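Glucose dehydrogenase (Serratia sp. FS14, PDB 7CDY) belongs to the glucose/sorbosone dehydrogenase family of beta-propeller proteins and carries a bound calcium ion. Local coordinates at residues F19-Q24 against P69-S74. Sequence-based numbering, arbitrary orientation.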
# COMPACT_ATOMS: atom_id res chain seq x y z
N PHE A 19 5.33 -9.16 -9.13
CA PHE A 19 6.04 -10.03 -10.05
C PHE A 19 6.43 -11.34 -9.40
O PHE A 19 6.80 -11.39 -8.22
CB PHE A 19 7.30 -9.33 -10.57
CG PHE A 19 7.05 -8.45 -11.76
CD1 PHE A 19 6.64 -7.14 -11.60
CD2 PHE A 19 7.21 -8.95 -13.04
CE1 PHE A 19 6.39 -6.34 -12.69
CE2 PHE A 19 6.98 -8.15 -14.14
CZ PHE A 19 6.57 -6.84 -13.96
N LEU A 20 6.31 -12.42 -10.17
CA LEU A 20 6.86 -13.72 -9.84
C LEU A 20 8.23 -13.83 -10.50
O LEU A 20 8.57 -13.03 -11.39
CB LEU A 20 5.93 -14.81 -10.36
CG LEU A 20 4.52 -14.82 -9.74
CD1 LEU A 20 3.78 -16.06 -10.20
CD2 LEU A 20 4.58 -14.77 -8.22
N PRO A 21 9.06 -14.79 -10.07
CA PRO A 21 10.43 -14.88 -10.60
C PRO A 21 10.48 -15.17 -12.09
O PRO A 21 9.56 -15.74 -12.68
CB PRO A 21 11.04 -16.03 -9.80
CG PRO A 21 10.25 -16.09 -8.54
CD PRO A 21 8.85 -15.72 -8.95
N ALA A 22 11.59 -14.75 -12.70
CA ALA A 22 11.94 -15.05 -14.10
C ALA A 22 10.83 -14.52 -15.00
O ALA A 22 10.46 -13.34 -14.88
CB ALA A 22 12.29 -16.53 -14.24
N GLU A 23 10.28 -15.33 -15.91
CA GLU A 23 9.17 -14.92 -16.76
C GLU A 23 7.88 -15.64 -16.38
O GLU A 23 7.03 -15.91 -17.24
CB GLU A 23 9.50 -15.13 -18.24
N GLN A 24 7.72 -15.96 -15.09
CA GLN A 24 6.54 -16.68 -14.62
C GLN A 24 5.29 -15.82 -14.57
O GLN A 24 4.19 -16.36 -14.47
CB GLN A 24 6.83 -17.31 -13.27
CG GLN A 24 7.86 -18.44 -13.37
CD GLN A 24 8.52 -18.77 -12.05
OE1 GLN A 24 9.70 -19.11 -12.01
NE2 GLN A 24 7.75 -18.70 -10.97
N PRO A 69 9.65 -13.12 0.06
CA PRO A 69 10.96 -12.91 -0.57
C PRO A 69 11.55 -14.18 -1.14
O PRO A 69 12.21 -14.14 -2.19
CB PRO A 69 11.82 -12.34 0.58
CG PRO A 69 10.82 -11.73 1.53
CD PRO A 69 9.58 -12.57 1.43
N ASP A 70 11.27 -15.33 -0.51
CA ASP A 70 11.76 -16.62 -0.97
C ASP A 70 10.74 -17.40 -1.80
O ASP A 70 10.77 -18.64 -1.80
CB ASP A 70 12.28 -17.47 0.20
CG ASP A 70 11.17 -17.90 1.16
OD1 ASP A 70 10.00 -17.52 0.96
OD2 ASP A 70 11.47 -18.63 2.13
N PHE A 71 9.87 -16.70 -2.54
CA PHE A 71 8.82 -17.36 -3.31
C PHE A 71 9.36 -18.46 -4.22
O PHE A 71 8.72 -19.50 -4.39
CB PHE A 71 8.03 -16.32 -4.13
CG PHE A 71 6.98 -16.94 -5.04
CD1 PHE A 71 7.32 -17.41 -6.30
CD2 PHE A 71 5.67 -17.09 -4.62
CE1 PHE A 71 6.38 -18.02 -7.12
CE2 PHE A 71 4.71 -17.69 -5.44
CZ PHE A 71 5.07 -18.16 -6.69
N ALA A 72 10.52 -18.24 -4.85
CA ALA A 72 11.06 -19.25 -5.75
C ALA A 72 11.15 -20.61 -5.06
O ALA A 72 10.87 -21.65 -5.68
CB ALA A 72 12.44 -18.83 -6.27
N ALA A 73 11.50 -20.62 -3.78
CA ALA A 73 11.54 -21.83 -2.98
C ALA A 73 10.18 -22.19 -2.38
O ALA A 73 9.71 -23.32 -2.53
CB ALA A 73 12.59 -21.68 -1.87
N SER A 74 9.52 -21.24 -1.70
CA SER A 74 8.35 -21.57 -0.87
C SER A 74 7.02 -21.45 -1.60
O SER A 74 6.03 -22.03 -1.15
CB SER A 74 8.24 -20.57 0.30
OG SER A 74 8.07 -19.24 -0.22
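The ring of F71 lies against L20 and P21 where two neighbouring sheets of the beta-propeller meet near the rim of the fold, a worked example of how an aromatic side chain packs between adjacent sheets of a propeller. One partner is the loop between strands 3-19 and 26-30; the other is the short helix 71-74, set between strands 62-67 and 76-84 of the next sheet. The F71 side chain leaves the helix toward the loop, with CG anti to its backbone N (chi1 176°). Over one face sits the L20 methyl CD2, in a CH-pi contact 3.9 Å from the centroid of the F71 ring and displaced toward the rim; its closest ring atom is F71 CZ at 3.8 Å. L20 also packs on L27 of strand 26-30. The P21 ring crosses the F71 side chain at about a right angle, with P21 CD 3.5 Å from F71 CD1. A type II' turn from P21 to Q24, closed by the hydrogen bond Q24 N to P21 O (3.0 Å), reverses the chain, and the Q24 side chain, extended beyond CG, reaches the same ring. There its amide nitrogen NE2 lies at the ring edge, 4.1 Å from F71 CE1, with amide and ring planes 42° apart. On the more exposed side, P21 CG reaches the methyl of A72, 4.2 Å from A72 CB.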